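PDB 3HX6: type 4 fimbrial biogenesis protein PilY1 from Pseudomonas aeruginosa, which takes part in type IV pilus assembly, twitching motility and host-cell adhesion, with calcium binding and release apparently essential for twitching and for regulating pilus retraction. Local coordinates for residues Y316-S321 with F347-Y352; G342-F347 with S432-D437; N249-P254 with N276-D281; L239-R244 with A270-G275. The protein carries 3 engineered substitutions. One frame throughout, in Å; residues are numbered along the deposited sequence.

Contact 1 of 4, residues Y316-S321 with F347-Y352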
loop_
_atom_site.group_PDB
_atom_site.type_symbol
_atom_site.label_atom_id
_atom_site.label_comp_id
_atom_site.label_asym_id
_atom_site.label_seq_id
_atom_site.Cartn_x
_atom_site.Cartn_y
_atom_site.Cartn_z
ATOM N N TYR A 316 -32.216 -16.100 8.487
ATOM C CA TYR A 316 -32.193 -17.350 7.741
ATOM C C TYR A 316 -31.781 -18.512 8.654
ATOM O O TYR A 316 -31.154 -18.305 9.695
ATOM C CB TYR A 316 -31.179 -17.196 6.595
ATOM C CG TYR A 316 -31.195 -18.292 5.559
ATOM C CD1 TYR A 316 -30.296 -19.360 5.619
ATOM C CD2 TYR A 316 -32.129 -18.271 4.522
ATOM C CE1 TYR A 316 -30.333 -20.390 4.663
ATOM C CE2 TYR A 316 -32.173 -19.289 3.568
ATOM C CZ TYR A 316 -31.279 -20.339 3.642
ATOM O OH TYR A 316 -31.340 -21.334 2.689
ATOM N N SER A 317 -32.161 -19.729 8.272
ATOM C CA SER A 317 -31.789 -20.931 9.019
ATOM C C SER A 317 -31.215 -21.900 7.993
ATOM O O SER A 317 -31.934 -22.406 7.127
ATOM C CB SER A 317 -33.002 -21.547 9.710
ATOM O OG SER A 317 -33.457 -20.719 10.760
ATOM N N ALA A 318 -29.912 -22.140 8.098
ATOM C CA ALA A 318 -29.189 -23.004 7.174
ATOM C C ALA A 318 -29.336 -24.505 7.396
ATOM O O ALA A 318 -29.053 -25.019 8.477
ATOM C CB ALA A 318 -27.697 -22.628 7.190
ATOM N N VAL A 319 -29.771 -25.198 6.347
ATOM C CA VAL A 319 -29.920 -26.648 6.368
ATOM C C VAL A 319 -29.346 -27.172 5.058
ATOM O O VAL A 319 -29.406 -26.488 4.029
ATOM C CB VAL A 319 -31.405 -27.087 6.473
ATOM C CG1 VAL A 319 -32.001 -26.590 7.783
ATOM C CG2 VAL A 319 -32.200 -26.557 5.281
ATOM N N ASP A 320 -28.775 -28.372 5.085
ATOM C CA ASP A 320 -28.215 -28.933 3.865
ATOM C C ASP A 320 -29.327 -29.344 2.904
ATOM O O ASP A 320 -30.502 -29.023 3.121
ATOM C CB ASP A 320 -27.318 -30.136 4.172
ATOM C CG ASP A 320 -28.015 -31.190 5.006
ATOM O OD1 ASP A 320 -29.237 -31.386 4.829
ATOM O OD2 ASP A 320 -27.331 -31.832 5.830
ATOM N N SER A 321 -28.938 -30.048 1.844
ATOM C CA SER A 321 -29.861 -30.523 0.814
ATOM C C SER A 321 -30.943 -31.424 1.396
ATOM O O SER A 321 -32.091 -31.382 0.964
ATOM C CB SER A 321 -29.096 -31.317 -0.250
ATOM O OG SER A 321 -27.887 -30.678 -0.600
ATOM N N PHE A 347 -22.656 -15.785 4.348
ATOM C CA PHE A 347 -22.166 -16.618 5.440
ATOM C C PHE A 347 -22.013 -18.060 4.984
ATOM O O PHE A 347 -22.747 -18.529 4.111
ATOM C CB PHE A 347 -23.115 -16.546 6.647
ATOM C CG PHE A 347 -24.556 -16.815 6.304
ATOM C CD1 PHE A 347 -25.334 -15.834 5.704
ATOM C CD2 PHE A 347 -25.131 -18.055 6.572
ATOM C CE1 PHE A 347 -26.671 -16.081 5.377
ATOM C CE2 PHE A 347 -26.467 -18.311 6.248
ATOM C CZ PHE A 347 -27.235 -17.322 5.650
ATOM N N GLY A 348 -21.040 -18.754 5.568
ATOM C CA GLY A 348 -20.794 -20.140 5.213
ATOM C C GLY A 348 -20.947 -21.019 6.434
ATOM O O GLY A 348 -20.849 -20.542 7.567
ATOM N N THR A 349 -21.166 -22.311 6.220
ATOM C CA THR A 349 -21.367 -23.199 7.347
ATOM C C THR A 349 -20.166 -24.089 7.626
ATOM O O THR A 349 -19.321 -24.313 6.756
ATOM C CB THR A 349 -22.626 -24.064 7.129
ATOM O OG1 THR A 349 -22.429 -24.924 6.001
ATOM C CG2 THR A 349 -23.836 -23.165 6.858
ATOM N N GLY A 350 -20.108 -24.590 8.854
ATOM C CA GLY A 350 -19.022 -25.455 9.272
ATOM C C GLY A 350 -18.778 -25.315 10.764
ATOM O O GLY A 350 -19.213 -24.346 11.385
ATOM N N LYS A 351 -18.108 -26.302 11.350
ATOM C CA LYS A 351 -17.782 -26.270 12.769
ATOM C C LYS A 351 -16.531 -27.120 12.926
ATOM O O LYS A 351 -16.400 -28.169 12.298
ATOM C CB LYS A 351 -18.955 -26.779 13.625
ATOM C CG LYS A 351 -19.138 -28.273 13.747
ATOM C CD LYS A 351 -20.392 -28.552 14.588
ATOM C CE LYS A 351 -20.516 -30.012 14.982
ATOM N NZ LYS A 351 -19.493 -30.396 15.994
ATOM N N TYR A 352 -15.610 -26.656 13.760
ATOM C CA TYR A 352 -14.326 -27.321 13.915
ATOM C C TYR A 352 -13.788 -27.282 15.344
ATOM O O TYR A 352 -12.633 -27.643 15.565
ATOM C CB TYR A 352 -13.339 -26.590 12.999
ATOM C CG TYR A 352 -12.125 -27.353 12.528
ATOM C CD1 TYR A 352 -10.926 -26.683 12.297
ATOM C CD2 TYR A 352 -12.188 -28.714 12.225
ATOM C CE1 TYR A 352 -9.823 -27.337 11.770
ATOM C CE2 TYR A 352 -11.079 -29.380 11.691
ATOM C CZ TYR A 352 -9.902 -28.678 11.467
ATOM O OH TYR A 352 -8.794 -29.297 10.935
#
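Tyr-316 and Phe-347 make the tight end of this contact. Their side chains cross at about a right angle, and the closest approach is Tyr-316 CD1 to Phe-347 CZ at 3.7 Å. The tyrosine atom arrives at the rim of the phenylalanine ring, close to its plane, while Phe-347 CZ lies obliquely to the tyrosine ring. With centroids 6.0 Å apart and planes at 58°, the pair is neither a stack nor a T. Tyr-316 swings its ring opposite the backbone N (chi1 -169°), which directs CD1 at the CZ edge of Phe-347. Tyr-369 of strand 367-373 meets both rings, and Ile-371 also packs on both.

Two residues along each chain, the contact thins to a single methyl pair, Ala-318 CB with Thr-349 CG2 at 3.9 Å. Thr-349 OG1 is instead hydrogen-bonded to Gln-366 OE1 and Thr-367 N. Beyond these residues the chains diverge, one running out to the exposed Ser-321. No hydrogen bond joins the segments. Apolar side chains at and just beyond the ends of strands 307-317 and 343-348, from successive sheets, pressed together in this way are typical of the blade-to-blade interface of a beta-propeller, here in the C-terminal domain of PilY1.

Contact 2 of 4, residues G342-F347 with S432-D437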
loop_
_atom_site.group_PDB
_atom_site.type_symbol
_atom_site.label_atom_id
_atom_site.label_comp_id
_atom_site.label_asym_id
_atom_site.label_seq_id
_atom_site.Cartn_x
_atom_site.Cartn_y
_atom_site.Cartn_z
ATOM N N GLY A 342 -31.080 -2.441 0.754
ATOM C CA GLY A 342 -30.688 -3.542 1.612
ATOM C C GLY A 342 -29.294 -4.070 1.326
ATOM O O GLY A 342 -28.523 -3.475 0.562
ATOM N N TYR A 343 -28.970 -5.197 1.948
ATOM C CA TYR A 343 -27.655 -5.800 1.789
ATOM C C TYR A 343 -27.730 -7.300 1.611
ATOM O O TYR A 343 -28.682 -7.948 2.046
ATOM C CB TYR A 343 -26.788 -5.525 3.022
ATOM C CG TYR A 343 -26.187 -4.143 3.085
ATOM C CD1 TYR A 343 -26.948 -3.046 3.480
ATOM C CD2 TYR A 343 -24.846 -3.936 2.759
ATOM C CE1 TYR A 343 -26.386 -1.773 3.552
ATOM C CE2 TYR A 343 -24.274 -2.668 2.823
ATOM C CZ TYR A 343 -25.053 -1.592 3.224
ATOM O OH TYR A 343 -24.492 -0.338 3.304
ATOM N N ILE A 344 -26.710 -7.847 0.966
ATOM C CA ILE A 344 -26.631 -9.278 0.782
ATOM C C ILE A 344 -25.753 -9.755 1.930
ATOM O O ILE A 344 -24.605 -9.335 2.061
ATOM C CB ILE A 344 -25.993 -9.641 -0.582
ATOM C CG1 ILE A 344 -26.911 -9.159 -1.713
ATOM C CG2 ILE A 344 -25.765 -11.156 -0.673
ATOM C CD1 ILE A 344 -26.345 -9.338 -3.107
ATOM N N VAL A 345 -26.313 -10.605 2.779
ATOM C CA VAL A 345 -25.588 -11.143 3.920
ATOM C C VAL A 345 -24.965 -12.468 3.501
ATOM O O VAL A 345 -25.667 -13.422 3.173
ATOM C CB VAL A 345 -26.532 -11.361 5.112
ATOM C CG1 VAL A 345 -25.737 -11.769 6.343
ATOM C CG2 VAL A 345 -27.329 -10.083 5.378
ATOM N N ILE A 346 -23.640 -12.522 3.506
ATOM C CA ILE A 346 -22.935 -13.729 3.094
ATOM C C ILE A 346 -22.377 -14.488 4.292
ATOM O O ILE A 346 -21.720 -13.910 5.156
ATOM C CB ILE A 346 -21.784 -13.370 2.123
ATOM C CG1 ILE A 346 -22.352 -12.576 0.939
ATOM C CG2 ILE A 346 -21.080 -14.636 1.652
ATOM C CD1 ILE A 346 -21.312 -12.035 -0.018
ATOM N N PHE A 347 -22.656 -15.785 4.348
ATOM C CA PHE A 347 -22.166 -16.618 5.440
ATOM C C PHE A 347 -22.013 -18.060 4.984
ATOM O O PHE A 347 -22.747 -18.529 4.111
ATOM C CB PHE A 347 -23.115 -16.546 6.647
ATOM C CG PHE A 347 -24.556 -16.815 6.304
ATOM C CD1 PHE A 347 -25.334 -15.834 5.704
ATOM C CD2 PHE A 347 -25.131 -18.055 6.572
ATOM C CE1 PHE A 347 -26.671 -16.081 5.377
ATOM C CE2 PHE A 347 -26.467 -18.311 6.248
ATOM C CZ PHE A 347 -27.235 -17.322 5.650
ATOM N N SER A 432 -34.311 -14.426 -3.325
ATOM C CA SER A 432 -33.790 -13.593 -2.251
ATOM C C SER A 432 -32.319 -13.819 -1.988
ATOM O O SER A 432 -31.773 -13.333 -0.996
ATOM C CB SER A 432 -34.583 -13.824 -0.971
ATOM O OG SER A 432 -35.893 -13.303 -1.114
ATOM N N GLY A 433 -31.667 -14.549 -2.882
ATOM C CA GLY A 433 -30.253 -14.789 -2.692
ATOM C C GLY A 433 -29.705 -15.953 -3.482
ATOM O O GLY A 433 -30.209 -16.306 -4.555
ATOM N N TRP A 434 -28.668 -16.563 -2.924
ATOM C CA TRP A 434 -28.005 -17.673 -3.571
ATOM C C TRP A 434 -27.328 -18.573 -2.555
ATOM O O TRP A 434 -27.234 -18.233 -1.381
ATOM C CB TRP A 434 -26.953 -17.138 -4.548
ATOM C CG TRP A 434 -25.996 -16.107 -3.941
ATOM C CD1 TRP A 434 -26.054 -14.749 -4.086
ATOM C CD2 TRP A 434 -24.815 -16.373 -3.165
ATOM N NE1 TRP A 434 -24.978 -14.152 -3.462
ATOM C CE2 TRP A 434 -24.203 -15.127 -2.890
ATOM C CE3 TRP A 434 -24.212 -17.542 -2.682
ATOM C CZ2 TRP A 434 -23.016 -15.019 -2.156
ATOM C CZ3 TRP A 434 -23.026 -17.433 -1.946
ATOM C CH2 TRP A 434 -22.445 -16.181 -1.695
ATOM N N TYR A 435 -26.873 -19.730 -3.018
ATOM C CA TYR A 435 -26.155 -20.659 -2.162
ATOM C C TYR A 435 -25.194 -21.465 -3.014
ATOM O O TYR A 435 -25.386 -21.614 -4.216
ATOM C CB TYR A 435 -27.106 -21.588 -1.395
ATOM C CG TYR A 435 -27.821 -22.634 -2.225
ATOM C CD1 TYR A 435 -29.057 -22.365 -2.812
ATOM C CD2 TYR A 435 -27.280 -23.914 -2.385
ATOM C CE1 TYR A 435 -29.744 -23.350 -3.533
ATOM C CE2 TYR A 435 -27.955 -24.903 -3.105
ATOM C CZ TYR A 435 -29.185 -24.613 -3.674
ATOM O OH TYR A 435 -29.854 -25.583 -4.381
ATOM N N LEU A 436 -24.140 -21.958 -2.386
ATOM C CA LEU A 436 -23.133 -22.746 -3.072
ATOM C C LEU A 436 -22.681 -23.820 -2.095
ATOM O O LEU A 436 -22.084 -23.504 -1.078
ATOM C CB LEU A 436 -21.943 -21.853 -3.451
ATOM C CG LEU A 436 -20.679 -22.514 -4.017
ATOM C CD1 LEU A 436 -20.982 -23.108 -5.387
ATOM C CD2 LEU A 436 -19.556 -21.480 -4.130
ATOM N N ASP A 437 -22.979 -25.081 -2.386
ATOM C CA ASP A 437 -22.543 -26.153 -1.503
ATOM C C ASP A 437 -21.052 -26.361 -1.754
ATOM O O ASP A 437 -20.594 -26.340 -2.902
ATOM C CB ASP A 437 -23.315 -27.449 -1.781
ATOM C CG ASP A 437 -24.764 -27.387 -1.305
ATOM O OD1 ASP A 437 -24.995 -27.160 -0.100
ATOM O OD2 ASP A 437 -25.677 -27.569 -2.136
#
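Trp-434 NE1 is the polar atom at the heart of this contact: it is hydrogen-bonded to the carbonyl O of Pro-485, in a nearby loop, and has the methyl CG2 of Ile-344 beside it at 4.2 Å. That bond to the loop ties down the pyrrole end of the indole, leaving its six-membered ring to lie against Ile-346. Three carbons of this isoleucine take part. Its CG2 touches Trp-434 CH2 at 3.9 Å, and its CG1 and CD1 both lie 4.0 Å from Trp-434 CZ2. The CG2 methyls of both isoleucines meet the indole obliquely. Ile-344 crosses the indole at about a right angle and adds one methyl only.

The tryptophan reaches them because its CG sits between the backbone N and the carbonyl carbon (chi1 51°), which carries the ring across toward strand 343-348. Strand 367-373 runs between the two strands, so the contact spans a middle strand of the large mixed sheet, and Leu-368 of that strand also packs on the indole. Pro-485 also packs on Ile-346, so the same loop residue touches both partners. With no hydrogen bond passing between the segments, and the indole N-H satisfied by a third part of the chain, cohesion here rests on van der Waals contact and the burial of hydrocarbon.

Contact 3 of 4, residues N249-P254 with N276-D281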
loop_
_atom_site.group_PDB
_atom_site.type_symbol
_atom_site.label_atom_id
_atom_site.label_comp_id
_atom_site.label_asym_id
_atom_site.label_seq_id
_atom_site.Cartn_x
_atom_site.Cartn_y
_atom_site.Cartn_z
ATOM N N ASN A 249 -26.911 -25.107 21.418
ATOM C CA ASN A 249 -26.707 -23.923 20.594
ATOM C C ASN A 249 -25.611 -23.060 21.212
ATOM O O ASN A 249 -25.194 -23.282 22.350
ATOM C CB ASN A 249 -27.997 -23.098 20.458
ATOM C CG ASN A 249 -27.999 -22.226 19.200
ATOM O OD1 ASN A 249 -27.038 -22.234 18.430
ATOM N ND2 ASN A 249 -29.083 -21.476 18.987
ATOM N N GLY A 250 -25.156 -22.078 20.442
ATOM C CA GLY A 250 -24.113 -21.169 20.875
ATOM C C GLY A 250 -23.972 -20.162 19.751
ATOM O O GLY A 250 -24.073 -20.535 18.579
ATOM N N LEU A 251 -23.764 -18.892 20.079
ATOM C CA LEU A 251 -23.639 -17.882 19.036
ATOM C C LEU A 251 -22.186 -17.750 18.588
ATOM O O LEU A 251 -21.281 -17.756 19.412
ATOM C CB LEU A 251 -24.152 -16.528 19.532
ATOM C CG LEU A 251 -24.364 -15.511 18.409
ATOM C CD1 LEU A 251 -25.508 -16.003 17.514
ATOM C CD2 LEU A 251 -24.695 -14.146 18.983
ATOM N N SER A 252 -21.972 -17.612 17.283
ATOM C CA SER A 252 -20.621 -17.501 16.736
ATOM C C SER A 252 -20.163 -16.065 16.489
ATOM O O SER A 252 -20.780 -15.115 16.977
ATOM C CB SER A 252 -20.527 -18.309 15.441
ATOM O OG SER A 252 -20.878 -19.663 15.680
ATOM N N SER A 253 -19.082 -15.923 15.719
ATOM C CA SER A 253 -18.490 -14.624 15.406
ATOM C C SER A 253 -19.454 -13.652 14.740
ATOM O O SER A 253 -20.035 -13.947 13.697
ATOM C CB SER A 253 -17.270 -14.812 14.498
ATOM O OG SER A 253 -16.437 -15.852 14.975
ATOM N N PRO A 254 -19.624 -12.459 15.328
ATOM C CA PRO A 254 -20.546 -11.504 14.706
ATOM C C PRO A 254 -19.860 -10.592 13.702
ATOM O O PRO A 254 -18.633 -10.440 13.718
ATOM C CB PRO A 254 -21.067 -10.712 15.897
ATOM C CG PRO A 254 -19.835 -10.619 16.761
ATOM C CD PRO A 254 -19.251 -12.028 16.688
ATOM N N ASN A 276 -28.682 -20.884 12.474
ATOM C CA ASN A 276 -29.494 -19.683 12.334
ATOM C C ASN A 276 -28.588 -18.480 12.122
ATOM O O ASN A 276 -27.575 -18.343 12.801
ATOM C CB ASN A 276 -30.328 -19.446 13.592
ATOM C CG ASN A 276 -31.219 -20.614 13.920
ATOM O OD1 ASN A 276 -32.162 -20.912 13.186
ATOM N ND2 ASN A 276 -30.922 -21.296 15.025
ATOM N N LEU A 277 -28.944 -17.617 11.176
ATOM C CA LEU A 277 -28.164 -16.406 10.934
ATOM C C LEU A 277 -29.001 -15.300 11.572
ATOM O O LEU A 277 -30.052 -14.914 11.051
ATOM C CB LEU A 277 -27.986 -16.156 9.431
ATOM C CG LEU A 277 -26.944 -15.121 8.971
ATOM C CD1 LEU A 277 -27.306 -13.737 9.491
ATOM C CD2 LEU A 277 -25.559 -15.534 9.451
ATOM N N TRP A 278 -28.539 -14.800 12.708
ATOM C CA TRP A 278 -29.274 -13.772 13.429
ATOM C C TRP A 278 -28.826 -12.354 13.138
ATOM O O TRP A 278 -27.673 -12.121 12.797
ATOM C CB TRP A 278 -29.131 -13.980 14.941
ATOM C CG TRP A 278 -29.527 -15.330 15.426
ATOM C CD1 TRP A 278 -28.701 -16.386 15.684
ATOM C CD2 TRP A 278 -30.857 -15.779 15.698
ATOM N NE1 TRP A 278 -29.439 -17.473 16.107
ATOM C CE2 TRP A 278 -30.765 -17.127 16.122
ATOM C CE3 TRP A 278 -32.121 -15.172 15.626
ATOM C CZ2 TRP A 278 -31.892 -17.881 16.473
ATOM C CZ3 TRP A 278 -33.246 -15.923 15.978
ATOM C CH2 TRP A 278 -33.121 -17.265 16.397
ATOM N N ARG A 279 -29.756 -11.410 13.253
ATOM C CA ARG A 279 -29.400 -10.010 13.122
ATOM C C ARG A 279 -29.871 -9.390 14.427
ATOM O O ARG A 279 -30.873 -9.823 15.011
ATOM C CB ARG A 279 -30.086 -9.300 11.957
ATOM C CG ARG A 279 -29.386 -7.965 11.657
ATOM C CD ARG A 279 -30.129 -7.098 10.653
ATOM N NE ARG A 279 -31.286 -6.439 11.246
ATOM C CZ ARG A 279 -32.110 -5.645 10.570
ATOM N NH1 ARG A 279 -31.901 -5.416 9.278
ATOM N NH2 ARG A 279 -33.134 -5.068 11.184
ATOM N N PHE A 280 -29.135 -8.389 14.886
ATOM C CA PHE A 280 -29.453 -7.701 16.121
ATOM C C PHE A 280 -29.481 -6.217 15.804
ATOM O O PHE A 280 -28.623 -5.723 15.076
ATOM C CB PHE A 280 -28.368 -7.979 17.167
ATOM C CG PHE A 280 -28.169 -9.446 17.472
ATOM C CD1 PHE A 280 -28.796 -10.035 18.562
ATOM C CD2 PHE A 280 -27.352 -10.236 16.659
ATOM C CE1 PHE A 280 -28.616 -11.395 18.849
ATOM C CE2 PHE A 280 -27.163 -11.597 16.931
ATOM C CZ PHE A 280 -27.798 -12.178 18.030
ATOM N N ASP A 281 -30.483 -5.518 16.324
ATOM C CA ASP A 281 -30.601 -4.085 16.119
ATOM C C ASP A 281 -29.818 -3.436 17.247
ATOM O O ASP A 281 -30.145 -3.629 18.421
ATOM C CB ASP A 281 -32.061 -3.633 16.210
ATOM C CG ASP A 281 -32.902 -4.087 15.023
ATOM O OD1 ASP A 281 -34.132 -3.867 15.059
ATOM O OD2 ASP A 281 -32.344 -4.657 14.061
#
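Leu-251 divides its two methyls between two aromatic side chains of strand 276-281. CD1 meets Trp-278 CD1 at 3.7 Å, obliquely to the indole. CD2 meets Phe-280 at the far end of its ring, 3.8 Å from CZ and 4.1 Å from CE2, again oblique to the ring plane; leucine and phenylalanine reach for each other from opposite directions. The branch is set by the leucine's first torsion, which throws CG opposite the backbone N (chi1 -166°) and carries the two methyls toward the two rings. Toward the start of both segments the contact is looser: Asn-249 ND2 and Asn-276 ND2 stand 4.4 Å apart, mere neighbours.

A second shell positions these groups. Trp-278 NE1 is hydrogen-bonded to Asp-272 OD1, which also receives Asn-249 ND2, so a single carboxylate oxygen orients a side chain from each segment. Asn-276 lays its CB 3.1 Å above the plane of the indole, offset toward the rim. Arg-279 points elsewhere, its NH2 bridging to Asp-281 OD2 at 3.0 Å and its NH1 to Asp-373.

Farther out, the calcium ion is about 14 Å from the side chain of Phe-280. Strand 267-272, whose Ala-270 touches Leu-251, lies between the two segments in their four-stranded sheet, while Leu-225 of strand 223-229, in the preceding sheet, packs against Leu-251, Pro-254 and Phe-280.

Contact 4 of 4, residues L239-R244 with A270-G275; sequences LEVTGR and AGDLQG
Gln-274 clasps the backbone of Arg-244 with both ends of its amide. Arg-244 N donates to Gln-274 OE1 at 2.7 Å with a fairly straight N-H...O angle of 156°, while Gln-274 NE2 donates to Arg-244 O at 2.6 Å, more bent at 139°. The NE2 bond lands on a lone pair of the Arg-244 carbonyl, in its plane; Arg-244 N instead approaches OE1 somewhat off the amide plane. The glutamine thus serves one residue much as a neighbouring strand would. OE1 and NE2 have additional weak partners in Asn-276 ND2 and Val-247 O.

Around this clasp the two side chains slide past each other in opposite directions. The arginine chain, bent at chi2 and chi3, folds back until Gln-274 CG lies over one face of the guanidinium, 3.6 Å from Arg-244 NH1. Gly-243, with positive phi, brings its backbone atom Gly-243 C to 3.7 Å from Gln-274 OE1.

The glutamine is presented by a type I turn from Asp-272 to Gly-275, within which Asp-272 OD2 takes a weak bond from Gln-274 N. Val-241 CG1 lies loosely near Asp-272 OD1, at 4.4 Å. The turn joins strand 267-272 to strand 276-281, and the clasped loop leaves strand 235-241, outermost in the preceding sheet, whose Leu-239 touches Phe-280 of strand 276-281.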
loop_
_atom_site.group_PDB
_atom_site.type_symbol
_atom_site.label_atom_id
_atom_site.label_comp_id
_atom_site.label_asym_id
_atom_site.label_seq_id
_atom_site.Cartn_x
_atom_site.Cartn_y
_atom_site.Cartn_z
ATOM N N LEU A 239 -27.914 -10.258 24.477
ATOM C CA LEU A 239 -29.069 -10.395 23.607
ATOM C C LEU A 239 -29.280 -11.868 23.300
ATOM O O LEU A 239 -28.689 -12.418 22.366
ATOM C CB LEU A 239 -28.845 -9.604 22.315
ATOM C CG LEU A 239 -29.250 -8.128 22.275
ATOM C CD1 LEU A 239 -29.243 -7.518 23.659
ATOM C CD2 LEU A 239 -28.316 -7.381 21.329
ATOM N N GLU A 240 -30.124 -12.506 24.102
ATOM C CA GLU A 240 -30.396 -13.915 23.920
ATOM C C GLU A 240 -31.279 -14.131 22.713
ATOM O O GLU A 240 -32.150 -13.329 22.392
ATOM C CB GLU A 240 -31.076 -14.528 25.149
ATOM C CG GLU A 240 -31.046 -16.056 25.112
ATOM C CD GLU A 240 -31.868 -16.706 26.209
ATOM O OE1 GLU A 240 -31.662 -16.368 27.395
ATOM O OE2 GLU A 240 -32.720 -17.558 25.882
ATOM N N VAL A 241 -31.029 -15.242 22.054
ATOM C CA VAL A 241 -31.752 -15.629 20.875
ATOM C C VAL A 241 -32.429 -16.950 21.241
ATOM O O VAL A 241 -31.871 -17.722 22.016
ATOM C CB VAL A 241 -30.729 -15.767 19.733
ATOM C CG1 VAL A 241 -30.619 -17.200 19.279
ATOM C CG2 VAL A 241 -31.062 -14.798 18.646
ATOM N N THR A 242 -33.628 -17.201 20.719
ATOM C CA THR A 242 -34.328 -18.444 21.050
ATOM C C THR A 242 -33.895 -19.626 20.191
ATOM O O THR A 242 -33.319 -20.589 20.699
ATOM C CB THR A 242 -35.862 -18.287 20.922
ATOM O OG1 THR A 242 -36.310 -17.247 21.800
ATOM C CG2 THR A 242 -36.567 -19.585 21.298
ATOM N N GLY A 243 -34.161 -19.548 18.891
ATOM C CA GLY A 243 -33.796 -20.631 17.997
ATOM C C GLY A 243 -34.581 -21.878 18.358
ATOM O O GLY A 243 -35.685 -21.791 18.893
ATOM N N ARG A 244 -34.012 -23.042 18.067
ATOM C CA ARG A 244 -34.655 -24.315 18.381
ATOM C C ARG A 244 -34.226 -24.715 19.792
ATOM O O ARG A 244 -33.039 -24.807 20.074
ATOM C CB ARG A 244 -34.216 -25.372 17.367
ATOM C CG ARG A 244 -34.581 -25.035 15.923
ATOM C CD ARG A 244 -33.445 -25.419 14.988
ATOM N NE ARG A 244 -33.031 -26.793 15.223
ATOM C CZ ARG A 244 -31.845 -27.291 14.900
ATOM N NH1 ARG A 244 -30.925 -26.532 14.317
ATOM N NH2 ARG A 244 -31.582 -28.560 15.168
ATOM N N ALA A 270 -24.835 -12.553 13.104
ATOM C CA ALA A 270 -24.068 -13.675 13.616
ATOM C C ALA A 270 -24.815 -14.991 13.453
ATOM O O ALA A 270 -26.024 -15.060 13.669
ATOM C CB ALA A 270 -23.739 -13.439 15.105
ATOM N N GLY A 271 -24.094 -16.031 13.058
ATOM C CA GLY A 271 -24.721 -17.332 12.919
ATOM C C GLY A 271 -24.546 -18.064 14.235
ATOM O O GLY A 271 -23.857 -17.569 15.136
ATOM N N ASP A 272 -25.180 -19.224 14.377
ATOM C CA ASP A 272 -25.038 -19.990 15.604
ATOM C C ASP A 272 -24.819 -21.471 15.276
ATOM O O ASP A 272 -24.821 -21.860 14.105
ATOM C CB ASP A 272 -26.259 -19.785 16.514
ATOM C CG ASP A 272 -27.544 -20.353 15.931
ATOM O OD1 ASP A 272 -28.627 -20.008 16.464
ATOM O OD2 ASP A 272 -27.483 -21.140 14.958
ATOM N N LEU A 273 -24.607 -22.286 16.303
ATOM C CA LEU A 273 -24.375 -23.712 16.106
ATOM C C LEU A 273 -25.567 -24.402 15.467
ATOM O O LEU A 273 -25.429 -25.473 14.883
ATOM C CB LEU A 273 -24.052 -24.393 17.442
ATOM C CG LEU A 273 -22.764 -23.939 18.135
ATOM C CD1 LEU A 273 -22.586 -24.702 19.442
ATOM C CD2 LEU A 273 -21.575 -24.177 17.208
ATOM N N GLN A 274 -26.737 -23.781 15.572
ATOM C CA GLN A 274 -27.953 -24.355 15.006
ATOM C C GLN A 274 -28.169 -24.006 13.547
ATOM O O GLN A 274 -29.115 -24.490 12.922
ATOM C CB GLN A 274 -29.167 -23.916 15.818
ATOM C CG GLN A 274 -29.414 -24.781 17.039
ATOM C CD GLN A 274 -30.554 -24.273 17.882
ATOM O OE1 GLN A 274 -31.393 -23.504 17.412
ATOM N NE2 GLN A 274 -30.606 -24.712 19.136
ATOM N N GLY A 275 -27.297 -23.164 13.006
ATOM C CA GLY A 275 -27.422 -22.773 11.617
ATOM C C GLY A 275 -28.277 -21.544 11.396
ATOM O O GLY A 275 -28.581 -21.192 10.255
#

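Overall arrangement
Contacts 3 and 4 lie side by side, centres about 5 Å apart, and share the network around Asp-272: one packs leucine against aromatics across a middle strand of one sheet, the other fastens the preceding sheet's outgoing loop by hydrogen bonds in a mostly buried contact whose Arg-244 is exposed. Contact 1, fully buried, carries the structure on to the next sheet; it leans on contact 3 through Ser-317 with Asn-276, and on contact 4 through Ala-318 N and Gly-275 O. Contact 2 shares Phe-347 and strand 343-348 with contact 1 but lies within the large mixed sheet. Chemistry follows place: apolar in contacts 1 to 3, polar where loops meet in contact 4.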